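Local coordinates for protein thiamine pyrophosphokinase (Candida albicans, PDB 2G9Z) that transfers a pyrophosphate group, with magnesium, to thiamine to make the cofactor thiamine pyrophosphate, at residues K144-S149 / E174-S179; C84-C89 / P120-G125; D76-W81 / S116-D121; D202-I207 / Y234-V239. One frame throughout, in Å; residues are numbered along the deposited sequence.

Contact 1: residues K144-S149 / E174-S179; sequences KIIRQS and ENWFES
Glu-174 opens the contact by gripping the ammonium of Lys-144 twice. A salt bridge of 2.6 Å joins Lys-144 NZ to Glu-174 OE2, met on the anti side and somewhat out of the carboxylate plane, and a second hydrogen bond of 2.9 Å runs from the same NZ to the main-chain Glu-174 O, in the carbonyl plane on a lone pair. The chain is extended from CG to the amine (chi4 -178° sets NZ), crossing the Phe-177 ring at about a right angle. Asn-175 begins a type I turn that ends at Glu-178, closed by Glu-178 N to Asn-175 O. Trp-176 lays one ring face against Phe-177 CB and approaches the strand through CH2, 4.1 Å from Ile-146 CD1; its NE1 is hydrogen-bonded to Tyr-122 OH, and leucines of helices 155-170 and 185-195 pack round it. Over one face of Phe-177 sits Lys-144 CB, 3.9 Å from the ring centroid in a CH-pi contact, while Lys-144 CD touches Phe-177 CE1 at 3.5 Å. Ile-146 CD1 reaches Phe-177 CB at 3.5 Å. The loop between helices 155-170 and 185-195 is thus fastened on the sheet's outermost strand within this chain by two means: the methylenes of Lys-144 are spent on an aromatic face, its charge on a carboxylate and a carbonyl, consistent with a lysine that stays protonated.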
# COMPACT_ATOMS: atom_id res chain seq x y z
N LYS A 144 -7.49 29.22 4.45
CA LYS A 144 -7.86 29.13 5.86
C LYS A 144 -6.91 28.14 6.52
O LYS A 144 -6.91 26.95 6.20
CB LYS A 144 -9.30 28.64 6.01
CG LYS A 144 -10.32 29.54 5.33
CD LYS A 144 -11.73 29.01 5.51
CE LYS A 144 -12.75 29.91 4.83
NZ LYS A 144 -14.14 29.43 5.05
N ILE A 145 -6.11 28.64 7.46
CA ILE A 145 -5.13 27.84 8.17
C ILE A 145 -5.65 27.23 9.46
O ILE A 145 -6.11 27.94 10.36
CB ILE A 145 -3.89 28.67 8.52
CG1 ILE A 145 -3.34 29.35 7.27
CG2 ILE A 145 -2.84 27.78 9.19
CD1 ILE A 145 -3.02 28.41 6.13
N ILE A 146 -5.57 25.91 9.57
CA ILE A 146 -6.01 25.23 10.78
C ILE A 146 -4.90 24.35 11.32
O ILE A 146 -4.74 23.21 10.90
CB ILE A 146 -7.26 24.36 10.52
CG1 ILE A 146 -8.37 25.22 9.91
CG2 ILE A 146 -7.74 23.73 11.82
CD1 ILE A 146 -9.64 24.44 9.59
N ARG A 147 -4.11 24.89 12.25
CA ARG A 147 -3.02 24.14 12.84
C ARG A 147 -3.53 23.25 13.97
O ARG A 147 -4.28 23.70 14.84
CB ARG A 147 -1.94 25.08 13.36
CG ARG A 147 -0.70 24.36 13.90
CD ARG A 147 0.53 25.27 13.88
NE ARG A 147 1.75 24.53 14.21
CZ ARG A 147 2.97 24.91 13.88
NH1 ARG A 147 3.16 26.04 13.20
NH2 ARG A 147 4.02 24.17 14.21
N GLN A 148 -3.12 21.99 13.96
CA GLN A 148 -3.52 21.03 14.98
C GLN A 148 -2.28 20.24 15.39
O GLN A 148 -1.77 19.44 14.61
CB GLN A 148 -4.59 20.10 14.43
CG GLN A 148 -5.87 20.79 14.00
CD GLN A 148 -6.72 21.23 15.18
OE1 GLN A 148 -6.49 22.28 15.79
NE2 GLN A 148 -7.70 20.40 15.53
N SER A 149 -1.81 20.46 16.61
CA SER A 149 -0.62 19.80 17.09
C SER A 149 -0.84 18.41 17.70
O SER A 149 0.13 17.76 18.10
CB SER A 149 0.09 20.68 18.12
OG SER A 149 -0.69 20.78 19.30
N GLU A 174 -17.89 31.87 7.88
CA GLU A 174 -16.67 31.61 7.14
C GLU A 174 -15.43 31.38 8.01
O GLU A 174 -14.46 30.77 7.56
CB GLU A 174 -16.41 32.77 6.17
CG GLU A 174 -15.53 32.42 4.96
CD GLU A 174 -16.29 31.66 3.89
OE1 GLU A 174 -17.40 32.09 3.52
OE2 GLU A 174 -15.77 30.63 3.40
N ASN A 175 -15.46 31.86 9.25
CA ASN A 175 -14.31 31.70 10.14
C ASN A 175 -14.61 30.78 11.31
O ASN A 175 -14.07 30.94 12.41
CB ASN A 175 -13.85 33.07 10.66
CG ASN A 175 -14.81 33.65 11.67
OD1 ASN A 175 -16.00 33.80 11.40
ND2 ASN A 175 -14.30 33.98 12.86
N TRP A 176 -15.47 29.79 11.08
CA TRP A 176 -15.85 28.83 12.10
C TRP A 176 -14.65 28.13 12.73
O TRP A 176 -14.70 27.71 13.89
CB TRP A 176 -16.75 27.76 11.48
CG TRP A 176 -16.05 26.98 10.42
CD1 TRP A 176 -15.98 27.28 9.08
CD2 TRP A 176 -15.25 25.80 10.61
NE1 TRP A 176 -15.19 26.36 8.43
CE2 TRP A 176 -14.73 25.44 9.34
CE3 TRP A 176 -14.93 25.01 11.72
CZ2 TRP A 176 -13.89 24.33 9.17
CZ3 TRP A 176 -14.10 23.91 11.55
CH2 TRP A 176 -13.59 23.58 10.28
N PHE A 177 -13.57 28.00 11.96
CA PHE A 177 -12.36 27.32 12.39
C PHE A 177 -11.45 28.10 13.33
O PHE A 177 -10.60 27.51 14.00
CB PHE A 177 -11.53 26.93 11.18
CG PHE A 177 -11.01 28.11 10.41
CD1 PHE A 177 -11.85 28.80 9.53
CD2 PHE A 177 -9.70 28.54 10.57
CE1 PHE A 177 -11.38 29.91 8.83
CE2 PHE A 177 -9.23 29.65 9.87
CZ PHE A 177 -10.07 30.33 9.00
N GLU A 178 -11.60 29.41 13.36
CA GLU A 178 -10.75 30.22 14.21
C GLU A 178 -11.12 30.05 15.67
O GLU A 178 -12.27 29.78 16.01
CB GLU A 178 -10.83 31.70 13.80
CG GLU A 178 -10.59 31.91 12.30
CD GLU A 178 -10.26 33.35 11.95
OE1 GLU A 178 -10.97 34.26 12.43
OE2 GLU A 178 -9.29 33.57 11.20
N SER A 179 -10.12 30.17 16.54
CA SER A 179 -10.32 30.04 17.97
C SER A 179 -10.65 28.63 18.46
O SER A 179 -11.08 28.46 19.60
CB SER A 179 -11.40 31.02 18.45
OG SER A 179 -10.89 32.34 18.46

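Contact 2: residues C84-C89 / P120-G125; sequences CEIIVC and PDYIVG
Asp-121 and Ile-87 meet where two parallel strands, 86-89 and 122-125, begin to pair. Ile-87 N donates to Asp-121 OD2 at 2.9 Å (N-H...O 161°), so a carboxylate oxygen stands in for a main-chain acceptor where the pairing of the two strands starts; the donor comes in on its anti side, tilted out of the carboxylate plane. OD1 accepts from a water that also donates to Glu-85 O. Ile-87 O takes the Tyr-122 amide at 3.3 Å and, weakly, that of Asp-121. Regular pairing follows: Cys-89 N gives to Tyr-122 O at 2.9 Å, and Val-124 N to Cys-89 O at 3.0 Å, nearly along the C=O axis. On one face Val-88 packs on Tyr-122 and, CG1 to CG1, on Val-124 at 4.0 Å; Tyr-122 OH is satisfied beyond the strands by His-166 and Trp-176. On the other, Cys-89 SG lies 3.8 Å from Pro-120 CB, and helix 93-100 covers both residues. Ile-86 CD1 rests against the Asp-121 carboxylate, 3.3 Å from OD1. With one amide and one water donating to it, the Asp-121 carboxylate would be favoured in its ionised form.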
# COMPACT_ATOMS: atom_id res chain seq x y z
N CYS A 84 -14.08 20.60 -8.39
CA CYS A 84 -14.27 20.58 -6.95
C CYS A 84 -14.73 21.90 -6.34
O CYS A 84 -14.27 22.98 -6.72
CB CYS A 84 -12.99 20.11 -6.26
SG CYS A 84 -12.56 18.40 -6.64
N GLU A 85 -15.63 21.77 -5.38
CA GLU A 85 -16.21 22.88 -4.65
C GLU A 85 -15.23 23.42 -3.62
O GLU A 85 -15.05 24.64 -3.49
CB GLU A 85 -17.49 22.39 -3.98
CG GLU A 85 -18.23 23.39 -3.13
CD GLU A 85 -19.57 22.85 -2.69
OE1 GLU A 85 -19.60 21.76 -2.08
OE2 GLU A 85 -20.59 23.52 -2.95
N ILE A 86 -14.59 22.51 -2.89
CA ILE A 86 -13.62 22.87 -1.86
C ILE A 86 -12.33 22.08 -2.04
O ILE A 86 -12.37 20.90 -2.41
CB ILE A 86 -14.19 22.57 -0.45
CG1 ILE A 86 -15.27 23.60 -0.09
CG2 ILE A 86 -13.08 22.57 0.59
CD1 ILE A 86 -14.74 24.99 0.17
N ILE A 87 -11.20 22.72 -1.80
CA ILE A 87 -9.90 22.08 -1.91
C ILE A 87 -9.18 22.21 -0.57
O ILE A 87 -9.10 23.30 -0.00
CB ILE A 87 -9.00 22.72 -2.99
CG1 ILE A 87 -9.62 22.56 -4.38
CG2 ILE A 87 -7.63 22.06 -2.98
CD1 ILE A 87 -10.71 23.56 -4.71
N VAL A 88 -8.67 21.09 -0.06
CA VAL A 88 -7.97 21.07 1.22
C VAL A 88 -6.58 20.46 1.09
O VAL A 88 -6.42 19.39 0.48
CB VAL A 88 -8.74 20.22 2.26
CG1 VAL A 88 -7.96 20.18 3.58
CG2 VAL A 88 -10.13 20.78 2.46
N CYS A 89 -5.57 21.13 1.64
CA CYS A 89 -4.21 20.61 1.62
C CYS A 89 -3.87 20.12 3.02
O CYS A 89 -4.05 20.84 4.00
CB CYS A 89 -3.19 21.68 1.24
SG CYS A 89 -3.22 22.19 -0.48
N PRO A 120 -5.88 26.97 -2.11
CA PRO A 120 -6.70 26.00 -1.38
C PRO A 120 -7.59 26.68 -0.34
O PRO A 120 -7.20 27.68 0.27
CB PRO A 120 -5.66 25.08 -0.75
CG PRO A 120 -4.54 26.03 -0.45
CD PRO A 120 -4.46 26.88 -1.70
N ASP A 121 -8.78 26.14 -0.15
CA ASP A 121 -9.72 26.68 0.82
C ASP A 121 -9.18 26.53 2.24
O ASP A 121 -9.27 27.45 3.05
CB ASP A 121 -11.06 25.97 0.69
CG ASP A 121 -11.76 26.30 -0.61
OD1 ASP A 121 -12.50 27.31 -0.64
OD2 ASP A 121 -11.57 25.57 -1.60
N TYR A 122 -8.62 25.36 2.53
CA TYR A 122 -8.07 25.08 3.86
C TYR A 122 -6.72 24.38 3.78
O TYR A 122 -6.46 23.61 2.85
CB TYR A 122 -9.01 24.15 4.65
CG TYR A 122 -10.41 24.66 4.91
CD1 TYR A 122 -10.71 25.36 6.08
CD2 TYR A 122 -11.44 24.41 4.01
CE1 TYR A 122 -12.01 25.78 6.36
CE2 TYR A 122 -12.75 24.83 4.27
CZ TYR A 122 -13.02 25.51 5.44
OH TYR A 122 -14.31 25.92 5.70
N ILE A 123 -5.87 24.65 4.76
CA ILE A 123 -4.56 24.01 4.87
C ILE A 123 -4.55 23.59 6.33
O ILE A 123 -4.57 24.44 7.22
CB ILE A 123 -3.40 24.98 4.62
CG1 ILE A 123 -3.40 25.43 3.15
CG2 ILE A 123 -2.08 24.30 4.97
CD1 ILE A 123 -2.29 26.42 2.82
N VAL A 124 -4.53 22.28 6.59
CA VAL A 124 -4.56 21.80 7.97
C VAL A 124 -3.53 20.73 8.33
O VAL A 124 -2.98 20.06 7.46
CB VAL A 124 -5.99 21.30 8.35
CG1 VAL A 124 -6.96 21.55 7.19
CG2 VAL A 124 -5.98 19.83 8.73
N GLY A 125 -3.29 20.58 9.63
CA GLY A 125 -2.35 19.58 10.11
C GLY A 125 -1.46 20.14 11.20
O GLY A 125 -1.70 21.24 11.70
O HOH W 1 -13.80 27.58 -2.77

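Contact 3: residues D76-W81 / S116-D121; sequences DLISLW and SDYIPD
A T-shaped aromatic pair, Trp-81 with Tyr-118, joins the short helix 77-81 to the loop that leads into strand 122-125. The tyrosine points an edge at the indole face: the ring planes stand at 90°, and the Tyr-118 ring centroid lies 4.9 Å from that of the five-membered ring. Tyr-118 CD1 leads, 3.5 Å above the indole plane of Trp-81 and 3.7 Å from each atom of its five-membered ring. Behind it Tyr-118 CB covers the neighbouring six-membered ring, 3.7 Å from its centroid and close to the normal, so one tyrosine spans both rings of the indole. Trp-81 has CG anti to the backbone N (chi1 -174°), which sends CG off toward the loop. The far rim of the indole meets main chain in two ways: Tyr-118 O stands above the ring plane on the tyrosine's side, 3.3 Å from Trp-81 CH2, whereas Ile-119 O lies at the edge, near the plane, 3.4 Å from Trp-81 CZ2. This helix, N-capped by Asp-76, directly precedes strand 86-90 in the parallel part of the sheet, and Trp-81 also touches Ile-87 of that strand and Leu-97 of helix 93-100. One turn before Trp-81, Ile-78 crosses Tyr-118 at about a right angle, with Ile-78 CG1 3.6 Å from Tyr-118 CZ and Ile-78 CD1 over one face of the phenol ring. Phe-101 meets the Tyr-118 ring as well, its plane turned by about 20°.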
# COMPACT_ATOMS: atom_id res chain seq x y z
N ASP A 76 -3.61 15.45 -13.72
CA ASP A 76 -4.06 16.70 -14.33
C ASP A 76 -4.82 17.45 -13.23
O ASP A 76 -6.05 17.46 -13.20
CB ASP A 76 -4.98 16.40 -15.51
CG ASP A 76 -5.45 17.66 -16.21
OD1 ASP A 76 -5.27 18.77 -15.65
OD2 ASP A 76 -6.01 17.55 -17.32
N LEU A 77 -4.06 18.06 -12.33
CA LEU A 77 -4.60 18.81 -11.20
C LEU A 77 -5.68 19.82 -11.55
O LEU A 77 -6.76 19.81 -10.96
CB LEU A 77 -3.46 19.52 -10.46
CG LEU A 77 -3.85 20.28 -9.20
CD1 LEU A 77 -4.44 19.32 -8.17
CD2 LEU A 77 -2.63 20.99 -8.64
N ILE A 78 -5.39 20.69 -12.51
CA ILE A 78 -6.34 21.73 -12.90
C ILE A 78 -7.72 21.21 -13.31
O ILE A 78 -8.74 21.79 -12.94
CB ILE A 78 -5.76 22.62 -14.03
CG1 ILE A 78 -4.76 23.62 -13.44
CG2 ILE A 78 -6.88 23.39 -14.73
CD1 ILE A 78 -3.63 22.99 -12.66
N SER A 79 -7.75 20.11 -14.06
CA SER A 79 -9.03 19.55 -14.49
C SER A 79 -9.86 19.09 -13.30
O SER A 79 -11.07 19.32 -13.24
CB SER A 79 -8.80 18.37 -15.44
OG SER A 79 -8.04 18.75 -16.57
N LEU A 80 -9.20 18.44 -12.35
CA LEU A 80 -9.87 17.94 -11.15
C LEU A 80 -10.32 19.12 -10.29
O LEU A 80 -11.47 19.18 -9.85
CB LEU A 80 -8.91 17.05 -10.35
CG LEU A 80 -9.50 15.81 -9.66
CD1 LEU A 80 -8.46 15.24 -8.71
CD2 LEU A 80 -10.76 16.17 -8.91
N TRP A 81 -9.39 20.04 -10.05
CA TRP A 81 -9.66 21.23 -9.24
C TRP A 81 -10.93 21.93 -9.70
O TRP A 81 -11.81 22.24 -8.90
CB TRP A 81 -8.47 22.19 -9.34
CG TRP A 81 -8.54 23.40 -8.45
CD1 TRP A 81 -9.42 24.43 -8.53
CD2 TRP A 81 -7.65 23.72 -7.37
NE1 TRP A 81 -9.15 25.38 -7.57
CE2 TRP A 81 -8.06 24.96 -6.84
CE3 TRP A 81 -6.55 23.07 -6.79
CZ2 TRP A 81 -7.41 25.57 -5.76
CZ3 TRP A 81 -5.90 23.67 -5.72
CH2 TRP A 81 -6.33 24.92 -5.22
N SER A 116 -1.26 31.45 -8.55
CA SER A 116 -2.19 32.27 -7.79
C SER A 116 -3.67 32.02 -8.08
O SER A 116 -4.53 32.46 -7.32
CB SER A 116 -1.86 33.75 -8.00
OG SER A 116 -1.87 34.09 -9.37
N ASP A 117 -3.98 31.31 -9.16
CA ASP A 117 -5.38 31.03 -9.48
C ASP A 117 -5.91 29.78 -8.78
O ASP A 117 -7.09 29.45 -8.89
CB ASP A 117 -5.57 30.86 -10.99
CG ASP A 117 -5.36 32.14 -11.75
OD1 ASP A 117 -5.87 33.18 -11.30
OD2 ASP A 117 -4.69 32.11 -12.81
N TYR A 118 -5.04 29.10 -8.05
CA TYR A 118 -5.44 27.88 -7.37
C TYR A 118 -5.03 27.91 -5.90
O TYR A 118 -4.06 27.28 -5.50
CB TYR A 118 -4.82 26.68 -8.09
CG TYR A 118 -5.22 26.65 -9.55
CD1 TYR A 118 -6.41 26.05 -9.95
CD2 TYR A 118 -4.45 27.29 -10.52
CE1 TYR A 118 -6.82 26.08 -11.29
CE2 TYR A 118 -4.85 27.34 -11.86
CZ TYR A 118 -6.04 26.73 -12.23
OH TYR A 118 -6.44 26.77 -13.54
N ILE A 119 -5.80 28.66 -5.12
CA ILE A 119 -5.54 28.79 -3.70
C ILE A 119 -6.45 27.82 -2.97
O ILE A 119 -7.66 27.81 -3.17
CB ILE A 119 -5.85 30.22 -3.20
CG1 ILE A 119 -5.14 31.25 -4.09
CG2 ILE A 119 -5.41 30.37 -1.76
CD1 ILE A 119 -3.64 31.10 -4.16
N PRO A 120 -5.88 26.97 -2.11
CA PRO A 120 -6.70 26.00 -1.38
C PRO A 120 -7.59 26.68 -0.34
O PRO A 120 -7.20 27.68 0.27
CB PRO A 120 -5.66 25.08 -0.75
CG PRO A 120 -4.54 26.03 -0.45
CD PRO A 120 -4.46 26.88 -1.70
N ASP A 121 -8.78 26.14 -0.15
CA ASP A 121 -9.72 26.68 0.82
C ASP A 121 -9.18 26.53 2.24
O ASP A 121 -9.27 27.45 3.05
CB ASP A 121 -11.06 25.97 0.69
CG ASP A 121 -11.76 26.30 -0.61
OD1 ASP A 121 -12.50 27.31 -0.64
OD2 ASP A 121 -11.57 25.57 -1.60

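Contact 4: residues D202-I207 / Y234-V239; sequences DIDITI and YPKVTV
Three main-chain hydrogen bonds tie Ile-205 and Ile-207 to the strand that starts at Val-237. Ile-205 N donates to Lys-236 O at 3.2 Å, from above the carbonyl plane. Ile-205 O then accepts from Thr-238 N at 2.7 Å, and Ile-207 N donates to Thr-238 O at 2.8 Å; both of these approach the carbonyl oxygen almost straight on. CA-H...O contacts run between them, among them Val-237 CA to Ile-205 O at 3.2 Å. Of the apolar contacts, the tightest is Ile-207 CD1 against Val-237 CG1 at 3.7 Å. The methyl is carried there by a CG1 anti to the carbonyl carbon (chi1 -54°) and a CD1 anti to CA (chi2 175°). Ile-205, Ile-207, Val-237 and Val-239 share this face, where Ile-207 also touches Ile-160 of helix 155-170 and Val-239 packs on Leu-227 and Met-230 of helix 217-233. Thr-206 and Thr-238 lie on the opposite face. Before the strands pair, contact falls to the aliphatic part of Lys-236: its CB meets Ile-203 O at 3.5 Å, its CG meets Asp-204 OD1 at 3.7 Å, and its CE lies against Asp-202 CA. Lys-236 NZ stays 5.1 Å from Asp-204 OD1, so any attraction to Asp-204 or Asp-202 would be a long-range one, without a salt bridge. Buried here, Ile-203 N has no hydrogen-bond partner in the model. Parallel strands 205-210 and 237-242, linked through helix 217-233, form a beta-alpha-beta unit of the alpha/beta catalytic domain.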
# COMPACT_ATOMS: atom_id res chain seq x y z
N ASP A 202 -27.62 14.09 6.46
CA ASP A 202 -27.95 13.80 5.07
C ASP A 202 -27.33 14.73 4.03
O ASP A 202 -27.98 15.65 3.54
CB ASP A 202 -29.47 13.76 4.88
CG ASP A 202 -30.12 15.10 5.13
OD1 ASP A 202 -29.96 15.65 6.24
OD2 ASP A 202 -30.81 15.60 4.21
N ILE A 203 -26.07 14.47 3.68
CA ILE A 203 -25.38 15.26 2.67
C ILE A 203 -24.37 14.38 1.94
O ILE A 203 -23.47 13.80 2.54
CB ILE A 203 -24.66 16.48 3.29
CG1 ILE A 203 -23.96 17.28 2.19
CG2 ILE A 203 -23.67 16.03 4.36
CD1 ILE A 203 -23.32 18.56 2.67
N ASP A 204 -24.55 14.28 0.62
CA ASP A 204 -23.68 13.47 -0.21
C ASP A 204 -22.39 14.20 -0.57
O ASP A 204 -22.42 15.24 -1.22
CB ASP A 204 -24.41 13.06 -1.49
CG ASP A 204 -25.65 12.25 -1.21
OD1 ASP A 204 -25.53 11.17 -0.61
OD2 ASP A 204 -26.75 12.70 -1.60
N ILE A 205 -21.27 13.64 -0.13
CA ILE A 205 -19.97 14.23 -0.38
C ILE A 205 -19.06 13.24 -1.10
O ILE A 205 -19.03 12.05 -0.77
CB ILE A 205 -19.28 14.64 0.94
CG1 ILE A 205 -20.21 15.53 1.77
CG2 ILE A 205 -17.97 15.34 0.66
CD1 ILE A 205 -20.56 16.83 1.10
N THR A 206 -18.32 13.73 -2.08
CA THR A 206 -17.36 12.92 -2.82
C THR A 206 -16.01 13.58 -2.59
O THR A 206 -15.80 14.74 -2.95
CB THR A 206 -17.67 12.90 -4.34
OG1 THR A 206 -18.91 12.23 -4.57
CG2 THR A 206 -16.56 12.17 -5.09
N ILE A 207 -15.09 12.85 -1.97
CA ILE A 207 -13.76 13.37 -1.69
C ILE A 207 -12.69 12.68 -2.51
O ILE A 207 -12.45 11.48 -2.37
CB ILE A 207 -13.38 13.19 -0.21
CG1 ILE A 207 -14.45 13.79 0.70
CG2 ILE A 207 -12.03 13.87 0.06
CD1 ILE A 207 -14.19 13.54 2.19
N TYR A 234 -19.92 7.20 8.03
CA TYR A 234 -20.54 8.19 7.15
C TYR A 234 -20.71 7.61 5.75
O TYR A 234 -19.96 7.95 4.82
CB TYR A 234 -19.65 9.44 7.08
CG TYR A 234 -19.02 9.79 8.41
CD1 TYR A 234 -19.79 10.33 9.45
CD2 TYR A 234 -17.68 9.53 8.66
CE1 TYR A 234 -19.22 10.60 10.70
CE2 TYR A 234 -17.10 9.80 9.90
CZ TYR A 234 -17.88 10.33 10.91
OH TYR A 234 -17.31 10.59 12.14
N PRO A 235 -21.70 6.73 5.57
CA PRO A 235 -21.97 6.10 4.27
C PRO A 235 -22.25 7.04 3.10
O PRO A 235 -22.08 6.65 1.95
CB PRO A 235 -23.13 5.15 4.57
CG PRO A 235 -23.81 5.80 5.75
CD PRO A 235 -22.64 6.23 6.59
N LYS A 236 -22.67 8.26 3.40
CA LYS A 236 -22.98 9.23 2.35
C LYS A 236 -21.73 9.89 1.77
O LYS A 236 -21.79 10.59 0.76
CB LYS A 236 -23.94 10.30 2.87
CG LYS A 236 -25.39 9.87 2.89
CD LYS A 236 -26.25 10.84 3.69
CE LYS A 236 -27.72 10.70 3.33
NZ LYS A 236 -28.16 9.28 3.35
N VAL A 237 -20.58 9.69 2.42
CA VAL A 237 -19.34 10.26 1.92
C VAL A 237 -18.66 9.20 1.06
O VAL A 237 -18.38 8.10 1.53
CB VAL A 237 -18.39 10.65 3.07
CG1 VAL A 237 -17.07 11.18 2.51
CG2 VAL A 237 -19.05 11.72 3.95
N THR A 238 -18.41 9.53 -0.20
CA THR A 238 -17.74 8.61 -1.11
C THR A 238 -16.31 9.09 -1.26
O THR A 238 -16.07 10.23 -1.64
CB THR A 238 -18.41 8.59 -2.50
OG1 THR A 238 -19.78 8.20 -2.37
CG2 THR A 238 -17.69 7.60 -3.42
N VAL A 239 -15.36 8.21 -0.95
CA VAL A 239 -13.96 8.57 -1.04
C VAL A 239 -13.25 7.88 -2.21
O VAL A 239 -13.38 6.67 -2.40
CB VAL A 239 -13.20 8.23 0.26
CG1 VAL A 239 -11.71 8.54 0.10
CG2 VAL A 239 -13.78 9.03 1.41

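Overall arrangement
Contacts 1, 2 and 4 all reach one mixed sheet. Contacts 1 and 2 are joined by neighbouring strands 144-147 and 122-125, with Gln-148 N 2.8 Å from Gly-125 O, centres 12 Å apart. Contact 3 shares Pro-120 and Asp-121 with contact 2, and Trp-81 CZ3 packs on Ile-87 CG2 at 3.6 Å. Contact 4 lies across strand 64-68 from contact 2, centres 17 Å apart. Contact 2 runs toward the active site: the Val-124 side chain is about 8 Å from a bound magnesium and about 9 Å from a bound thiamine analogue; Asp-126 and Asp-128, just after strand 122-125, are magnesium ligands. From the Ile-146 side chain a magnesium is about 11 Å and the analogue about 13 Å away.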